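Local coordinates for protein SmhA (Serratia marcescens, PDB 7A27) that forms part of the tripartite alpha-pore-forming toxin Smh, which probably damages target membranes by making pores, at residues Ala88-Val93 with Glu340-Phe345; Met15-Ser20 with Met298-Thr303. All blocks are in the same frame, centred on the assembly; numbering follows the deposited sequence.

Interaction 1. Residues Ala88-Val93 with Glu340-Phe345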
ATOM      1  N   ALA A  88      15.821 -10.697 -15.506  1.00 70.21           N
ATOM      2  CA  ALA A  88      17.250 -10.811 -15.869  1.00 72.43           C
ATOM      3  C   ALA A  88      17.542 -12.234 -16.352  1.00 72.31           C
ATOM      4  O   ALA A  88      18.236 -12.384 -17.360  1.00 73.37           O
ATOM      5  CB  ALA A  88      18.122 -10.428 -14.708  1.00 73.26           C
ATOM      6  N   LEU A  89      17.004 -13.237 -15.664  1.00 71.73           N
ATOM      7  CA  LEU A  89      17.214 -14.667 -16.015  1.00 73.82           C
ATOM      8  C   LEU A  89      16.581 -14.971 -17.384  1.00 74.90           C
ATOM      9  O   LEU A  89      17.200 -15.712 -18.165  1.00 75.47           O
ATOM     10  CB  LEU A  89      16.647 -15.579 -14.918  1.00 72.59           C
ATOM     11  CG  LEU A  89      17.335 -15.512 -13.553  1.00 72.55           C
ATOM     12  CD1 LEU A  89      16.709 -16.520 -12.609  1.00 71.94           C
ATOM     13  CD2 LEU A  89      18.834 -15.751 -13.639  1.00 74.34           C
ATOM     14  N   VAL A  90      15.409 -14.413 -17.683  1.00 74.36           N
ATOM     15  CA  VAL A  90      14.724 -14.646 -18.986  1.00 74.38           C
ATOM     16  C   VAL A  90      15.595 -14.070 -20.120  1.00 77.51           C
ATOM     17  O   VAL A  90      15.750 -14.759 -21.152  1.00 77.94           O
ATOM     18  CB  VAL A  90      13.285 -14.116 -18.954  1.00 72.63           C
ATOM     19  CG1 VAL A  90      12.611 -14.259 -20.308  1.00 73.51           C
ATOM     20  CG2 VAL A  90      12.476 -14.854 -17.890  1.00 70.68           C
ATOM     21  N   ASN A  91      16.193 -12.891 -19.936  1.00 79.33           N
ATOM     22  CA  ASN A  91      17.141 -12.299 -20.923  1.00 82.12           C
ATOM     23  C   ASN A  91      18.250 -13.303 -21.274  1.00 81.41           C
ATOM     24  O   ASN A  91      18.623 -13.403 -22.461  1.00 82.39           O
ATOM     25  CB  ASN A  91      17.862 -11.056 -20.403  1.00 84.55           C
ATOM     26  CG  ASN A  91      17.076  -9.791 -20.596  1.00 85.68           C
ATOM     27  OD1 ASN A  91      15.844  -9.831 -20.765  1.00 85.48           O
ATOM     28  ND2 ASN A  91      17.806  -8.690 -20.545  1.00 87.17           N
ATOM     29  N   ALA A  92      18.782 -13.977 -20.262  1.00 78.69           N
ATOM     30  CA  ALA A  92      19.852 -14.975 -20.418  1.00 80.81           C
ATOM     31  C   ALA A  92      19.402 -16.056 -21.401  1.00 80.48           C
ATOM     32  O   ALA A  92      20.218 -16.433 -22.280  1.00 79.97           O
ATOM     33  CB  ALA A  92      20.184 -15.563 -19.077  1.00 81.27           C
ATOM     34  N   VAL A  93      18.160 -16.537 -21.246  1.00 78.99           N
ATOM     35  CA  VAL A  93      17.559 -17.577 -22.135  1.00 79.34           C
ATOM     36  C   VAL A  93      17.528 -17.008 -23.553  1.00 81.21           C
ATOM     37  O   VAL A  93      17.844 -17.741 -24.516  1.00 80.28           O
ATOM     38  CB  VAL A  93      16.152 -18.011 -21.692  1.00 77.08           C
ATOM     39  CG1 VAL A  93      15.592 -19.076 -22.611  1.00 77.50           C
ATOM     40  CG2 VAL A  93      16.130 -18.524 -20.267  1.00 76.77           C
ATOM     41  N   GLU A 340      10.762  -9.440 -23.993  1.00 77.36           N
ATOM     42  CA  GLU A 340      10.276  -8.034 -24.098  1.00 78.62           C
ATOM     43  C   GLU A 340       9.239  -7.795 -22.998  1.00 74.64           C
ATOM     44  O   GLU A 340       9.276  -6.719 -22.387  1.00 74.23           O
ATOM     45  CB  GLU A 340       9.676  -7.720 -25.473  1.00 81.94           C
ATOM     46  CG  GLU A 340      10.726  -7.653 -26.581  1.00 87.41           C
ATOM     47  CD  GLU A 340      10.241  -7.543 -28.028  1.00 91.68           C
ATOM     48  OE1 GLU A 340      10.987  -8.024 -28.945  1.00 93.24           O
ATOM     49  OE2 GLU A 340       9.130  -6.963 -28.258  1.00 92.22           O
ATOM     50  N   LYS A 341       8.342  -8.760 -22.785  1.00 72.30           N
ATOM     51  CA  LYS A 341       7.261  -8.679 -21.765  1.00 71.29           C
ATOM     52  C   LYS A 341       7.893  -8.544 -20.376  1.00 70.66           C
ATOM     53  O   LYS A 341       7.414  -7.701 -19.601  1.00 69.21           O
ATOM     54  CB  LYS A 341       6.329  -9.894 -21.783  1.00 70.72           C
ATOM     55  CG  LYS A 341       5.466 -10.026 -23.027  1.00 72.88           C
ATOM     56  CD  LYS A 341       4.657 -11.303 -23.071  1.00 73.03           C
ATOM     57  CE  LYS A 341       3.982 -11.537 -24.407  1.00 75.85           C
ATOM     58  NZ  LYS A 341       3.357 -12.882 -24.475  1.00 76.38           N
ATOM     59  N   TRP A 342       8.936  -9.332 -20.082  1.00 70.49           N
ATOM     60  CA  TRP A 342       9.630  -9.293 -18.772  1.00 69.34           C
ATOM     61  C   TRP A 342      10.415  -7.978 -18.629  1.00 72.87           C
ATOM     62  O   TRP A 342      10.430  -7.448 -17.494  1.00 73.80           O
ATOM     63  CB  TRP A 342      10.498 -10.532 -18.564  1.00 67.86           C
ATOM     64  CG  TRP A 342       9.727 -11.759 -18.188  1.00 65.40           C
ATOM     65  CD1 TRP A 342       9.294 -12.759 -19.013  1.00 65.85           C
ATOM     66  CD2 TRP A 342       9.292 -12.132 -16.874  1.00 62.62           C
ATOM     67  NE1 TRP A 342       8.620 -13.715 -18.306  1.00 62.99           N
ATOM     68  CE2 TRP A 342       8.601 -13.355 -16.992  1.00 61.84           C
ATOM     69  CE3 TRP A 342       9.405 -11.546 -15.613  1.00 62.31           C
ATOM     70  CZ2 TRP A 342       8.031 -13.998 -15.899  1.00 61.10           C
ATOM     71  CZ3 TRP A 342       8.841 -12.183 -14.531  1.00 61.19           C
ATOM     72  CH2 TRP A 342       8.171 -13.395 -14.671  1.00 60.53           C
ATOM     73  N   GLN A 343      11.005  -7.447 -19.710  1.00 75.92           N
ATOM     74  CA  GLN A 343      11.751  -6.159 -19.655  1.00 79.21           C
ATOM     75  C   GLN A 343      10.793  -5.023 -19.298  1.00 79.17           C
ATOM     76  O   GLN A 343      11.176  -4.182 -18.458  1.00 78.69           O
ATOM     77  CB  GLN A 343      12.513  -5.868 -20.952  1.00 82.52           C
ATOM     78  CG  GLN A 343      13.809  -6.660 -21.009  1.00 85.96           C
ATOM     79  CD  GLN A 343      14.543  -6.493 -19.695  1.00 86.22           C
ATOM     80  OE1 GLN A 343      14.774  -5.362 -19.269  1.00 88.35           O
ATOM     81  NE2 GLN A 343      14.874  -7.602 -19.031  1.00 84.18           N
ATOM     82  N   LEU A 344       9.605  -5.017 -19.902  1.00 79.16           N
ATOM     83  CA  LEU A 344       8.588  -3.973 -19.667  1.00 79.16           C
ATOM     84  C   LEU A 344       8.202  -4.038 -18.182  1.00 76.42           C
ATOM     85  O   LEU A 344       8.155  -2.971 -17.514  1.00 76.49           O
ATOM     86  CB  LEU A 344       7.390  -4.238 -20.582  1.00 81.86           C
ATOM     87  CG  LEU A 344       6.575  -3.009 -20.997  1.00 85.23           C
ATOM     88  CD1 LEU A 344       7.044  -2.528 -22.372  1.00 86.72           C
ATOM     89  CD2 LEU A 344       5.057  -3.292 -20.981  1.00 84.33           C
ATOM     90  N   PHE A 345       7.974  -5.260 -17.684  1.00 73.79           N
ATOM     91  CA  PHE A 345       7.627  -5.551 -16.269  1.00 70.79           C
ATOM     92  C   PHE A 345       8.766  -5.042 -15.384  1.00 71.55           C
ATOM     93  O   PHE A 345       8.473  -4.288 -14.448  1.00 72.14           O
ATOM     94  CB  PHE A 345       7.308  -7.039 -16.083  1.00 67.64           C
ATOM     95  CG  PHE A 345       6.998  -7.486 -14.673  1.00 64.44           C
ATOM     96  CD1 PHE A 345       6.387  -6.642 -13.757  1.00 63.19           C
ATOM     97  CD2 PHE A 345       7.282  -8.780 -14.273  1.00 62.68           C
ATOM     98  CE1 PHE A 345       6.105  -7.077 -12.471  1.00 61.09           C
ATOM     99  CE2 PHE A 345       6.991  -9.206 -12.991  1.00 61.51           C
ATOM    100  CZ  PHE A 345       6.389  -8.361 -12.102  1.00 60.11           C
TER
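Val90 turns CG1 opposite its own backbone N (chi1 176°), while Trp342 holds its indole beside its backbone N and opposite its carbonyl carbon (chi1 -77°), and the two side chains meet at about a right angle. They join helices 48-96 and 325-358, which run roughly antiparallel here within the long helical bundle of this alpha-pore-forming toxin component; the closest CA atoms, those of Val90 and Trp342, are 7.4 Å apart. Both methyls of the valine work on the pyrrole part of the indole. Val90 CG2 stands over the face, 4.0 Å from the centroid of the five-membered ring and almost on its normal, a CH-pi contact. Val90 CG1 approaches beside it, 3.9 Å from Trp342 CD1. The indole is fixed from another direction as well, since its NE1 is hydrogen-bonded to Leu9 O in the N-terminal segment, which satisfies the polar atom of this buried ring. Phe86, Trp305 and Tyr312 add aromatic neighbours around Trp342, and Leu115 of helix 104-155 and Tyr312 pack on Val90, so the apolar half of the contact continues into the bundle interior.

A partly exposed polar pair borders this apolar layer. A bend at chi2 turns the Gln343 amide toward Asn91, where NE2 donates to Asn91 OD1 at 3.0 Å. This is a bent hydrogen bond, with an N-H...O angle of 131°. The two amide planes are steeply inclined to each other, and the donor lies above the asparagine carbonyl plane, well away from a lone-pair direction. The other amide nitrogen, Asn91 ND2, sits 3.5 Å from Gln343 NE2; both are donors, and they do not bond.

Interaction 2. Residues Met15-Ser20 with Met298-Thr303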
ATOM      1  N   MET A  15       2.570  -8.152 -13.589  1.00 69.01           N
ATOM      2  CA  MET A  15       2.816  -6.695 -13.742  1.00 69.33           C
ATOM      3  C   MET A  15       1.675  -5.934 -13.071  1.00 68.83           C
ATOM      4  O   MET A  15       1.956  -5.126 -12.177  1.00 68.28           O
ATOM      5  CB  MET A  15       2.953  -6.275 -15.206  1.00 70.39           C
ATOM      6  CG  MET A  15       3.367  -4.826 -15.349  1.00 71.73           C
ATOM      7  SD  MET A  15       3.866  -4.357 -17.019  1.00 75.06           S
ATOM      8  CE  MET A  15       3.674  -2.578 -16.937  1.00 76.66           C
ATOM      9  N   ALA A  16       0.437  -6.230 -13.467  1.00 69.50           N
ATOM     10  CA  ALA A  16      -0.780  -5.587 -12.932  1.00 70.40           C
ATOM     11  C   ALA A  16      -0.902  -5.884 -11.430  1.00 70.46           C
ATOM     12  O   ALA A  16      -1.211  -4.983 -10.650  1.00 70.22           O
ATOM     13  CB  ALA A  16      -1.985  -6.075 -13.688  1.00 71.22           C
ATOM     14  N   MET A  17      -0.673  -7.127 -11.040  1.00 70.79           N
ATOM     15  CA  MET A  17      -0.807  -7.583  -9.642  1.00 71.49           C
ATOM     16  C   MET A  17       0.139  -6.776  -8.756  1.00 70.20           C
ATOM     17  O   MET A  17      -0.307  -6.399  -7.679  1.00 72.70           O
ATOM     18  CB  MET A  17      -0.522  -9.080  -9.518  1.00 73.50           C
ATOM     19  CG  MET A  17      -0.982  -9.670  -8.203  1.00 74.94           C
ATOM     20  SD  MET A  17      -1.556 -11.319  -8.426  1.00 80.80           S
ATOM     21  CE  MET A  17      -3.144 -10.968  -9.185  1.00 82.10           C
ATOM     22  N   HIS A  18       1.371  -6.496  -9.198  1.00 67.12           N
ATOM     23  CA  HIS A  18       2.369  -5.699  -8.431  1.00 65.33           C
ATOM     24  C   HIS A  18       1.903  -4.241  -8.368  1.00 64.79           C
ATOM     25  O   HIS A  18       2.031  -3.632  -7.293  1.00 66.70           O
ATOM     26  CB  HIS A  18       3.787  -5.835  -9.005  1.00 66.17           C
ATOM     27  CG  HIS A  18       4.554  -7.030  -8.539  1.00 65.75           C
ATOM     28  ND1 HIS A  18       4.548  -8.220  -9.206  1.00 64.75           N
ATOM     29  CD2 HIS A  18       5.368  -7.222  -7.474  1.00 66.39           C
ATOM     30  CE1 HIS A  18       5.329  -9.085  -8.572  1.00 65.92           C
ATOM     31  NE2 HIS A  18       5.866  -8.497  -7.523  1.00 65.31           N
ATOM     32  N   ILE A  19       1.367  -3.706  -9.459  1.00 63.40           N
ATOM     33  CA  ILE A  19       0.820  -2.319  -9.514  1.00 63.18           C
ATOM     34  C   ILE A  19      -0.344  -2.188  -8.507  1.00 64.27           C
ATOM     35  O   ILE A  19      -0.358  -1.208  -7.758  1.00 62.44           O
ATOM     36  CB  ILE A  19       0.441  -1.963 -10.969  1.00 61.20           C
ATOM     37  CG1 ILE A  19       1.698  -1.867 -11.842  1.00 61.56           C
ATOM     38  CG2 ILE A  19      -0.402  -0.702 -11.032  1.00 61.50           C
ATOM     39  CD1 ILE A  19       1.435  -1.659 -13.315  1.00 63.01           C
ATOM     40  N   SER A  20      -1.267  -3.151  -8.437  1.00 66.31           N
ATOM     41  CA  SER A  20      -2.419  -3.068  -7.508  1.00 69.03           C
ATOM     42  C   SER A  20      -1.910  -3.166  -6.064  1.00 70.07           C
ATOM     43  O   SER A  20      -2.596  -2.609  -5.170  1.00 71.56           O
ATOM     44  CB  SER A  20      -3.510  -4.076  -7.800  1.00 70.96           C
ATOM     45  OG  SER A  20      -3.159  -5.367  -7.322  1.00 72.69           O
ATOM     46  N   MET A 298      -2.087  -8.898  -1.819  1.00 68.00           N
ATOM     47  CA  MET A 298      -0.889  -9.745  -1.592  1.00 67.11           C
ATOM     48  C   MET A 298      -1.300 -11.219  -1.538  1.00 66.06           C
ATOM     49  O   MET A 298      -0.463 -12.062  -1.880  1.00 66.23           O
ATOM     50  CB  MET A 298      -0.248  -9.352  -0.268  1.00 67.30           C
ATOM     51  CG  MET A 298       1.093 -10.004  -0.000  1.00 69.29           C
ATOM     52  SD  MET A 298       2.434  -9.688  -1.142  1.00 67.85           S
ATOM     53  CE  MET A 298       2.058  -7.975  -1.448  1.00 69.02           C
ATOM     54  N   ALA A 299      -2.539 -11.530  -1.163  1.00 64.56           N
ATOM     55  CA  ALA A 299      -3.046 -12.917  -1.045  1.00 65.17           C
ATOM     56  C   ALA A 299      -2.973 -13.630  -2.403  1.00 66.38           C
ATOM     57  O   ALA A 299      -2.749 -14.847  -2.429  1.00 69.82           O
ATOM     58  CB  ALA A 299      -4.458 -12.910  -0.547  1.00 64.80           C
ATOM     59  N   LEU A 300      -3.103 -12.909  -3.505  1.00 66.08           N
ATOM     60  CA  LEU A 300      -3.164 -13.497  -4.867  1.00 67.54           C
ATOM     61  C   LEU A 300      -1.756 -13.670  -5.466  1.00 66.61           C
ATOM     62  O   LEU A 300      -1.637 -14.408  -6.473  1.00 67.59           O
ATOM     63  CB  LEU A 300      -4.021 -12.613  -5.781  1.00 68.24           C
ATOM     64  CG  LEU A 300      -5.364 -12.091  -5.262  1.00 68.41           C
ATOM     65  CD1 LEU A 300      -5.905 -11.059  -6.245  1.00 68.62           C
ATOM     66  CD2 LEU A 300      -6.371 -13.212  -5.014  1.00 68.19           C
ATOM     67  N   LEU A 301      -0.724 -13.049  -4.885  1.00 64.01           N
ATOM     68  CA  LEU A 301       0.645 -13.020  -5.474  1.00 63.79           C
ATOM     69  C   LEU A 301       1.282 -14.417  -5.485  1.00 65.17           C
ATOM     70  O   LEU A 301       1.833 -14.807  -6.513  1.00 66.14           O
ATOM     71  CB  LEU A 301       1.507 -12.009  -4.724  1.00 61.99           C
ATOM     72  CG  LEU A 301       2.896 -11.772  -5.316  1.00 61.46           C
ATOM     73  CD1 LEU A 301       2.830 -11.284  -6.746  1.00 61.20           C
ATOM     74  CD2 LEU A 301       3.665 -10.783  -4.481  1.00 61.39           C
ATOM     75  N   PRO A 302       1.266 -15.202  -4.379  1.00 63.90           N
ATOM     76  CA  PRO A 302       1.851 -16.538  -4.389  1.00 64.98           C
ATOM     77  C   PRO A 302       1.276 -17.398  -5.533  1.00 67.16           C
ATOM     78  O   PRO A 302       2.025 -17.992  -6.276  1.00 67.42           O
ATOM     79  CB  PRO A 302       1.458 -17.089  -3.005  1.00 65.70           C
ATOM     80  CG  PRO A 302       1.295 -15.874  -2.137  1.00 64.71           C
ATOM     81  CD  PRO A 302       0.688 -14.863  -3.079  1.00 63.60           C
ATOM     82  N   THR A 303      -0.052 -17.429  -5.664  1.00 67.52           N
ATOM     83  CA  THR A 303      -0.770 -18.141  -6.746  1.00 67.87           C
ATOM     84  C   THR A 303      -0.213 -17.702  -8.105  1.00 66.73           C
ATOM     85  O   THR A 303       0.065 -18.580  -8.928  1.00 66.95           O
ATOM     86  CB  THR A 303      -2.278 -17.882  -6.642  1.00 68.88           C
ATOM     87  OG1 THR A 303      -2.633 -18.246  -5.308  1.00 69.93           O
ATOM     88  CG2 THR A 303      -3.094 -18.610  -7.694  1.00 69.25           C
TER
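His18 and Leu301 form the buried half of this contact, their side chains crossing at about a right angle. Leu301 CD1 reaches the imidazole obliquely, 3.8 Å from His18 CE1. The ring's rotation is fixed from its own helix, because His18 ND1 is hydrogen-bonded to Leu14 O; Tyr80 meets the imidazole edge-to-face, and Leu79 and Ile21 close in on Leu301. The other side is more open to solvent: Met17 is partly exposed and Leu300 exposed. Met17 leaves its helix with CG opposite its backbone N (chi1 -165°), and this CG makes the loose approach of the contact, 4.4 Å from Leu301 CD1. The segments belong to the elongated helical bundle: helix 14-37 here packs against the junction between helix 272-299 and helix 301-321. No hydrogen bond links the two segments. The thioether lies against the backbone of that junction, with Met17 SD 3.7 Å from Leu300 O. Bends at chi2 and chi3 then turn the terminal methyl onto the exposed Leu300, whose CB is 3.9 Å from Met17 CE and whose CD1 touches the same methyl at 4.0 Å.

How the interactions relate
Interactions 1 and 2 lie in the same helical bundle with their centres about 18 Å apart, interaction 1 about 26 Å and interaction 2 about 12 Å from the centre of the chain. They touch directly where helix 325-358 packs on helix 14-37: Phe345 CZ is 3.4 Å from His18 ND1, and Phe345 CE1 is 3.5 Å from Met15 CA. Leu344 CD2 adds a looser approach to Met15 SD. Their segments alternate along the sequence, and each contact joins the N-terminal third to the C-terminal third. Both contacts are remote from Asn359, seen to bind calcium in a structure of this protein; none is bound to this chain here.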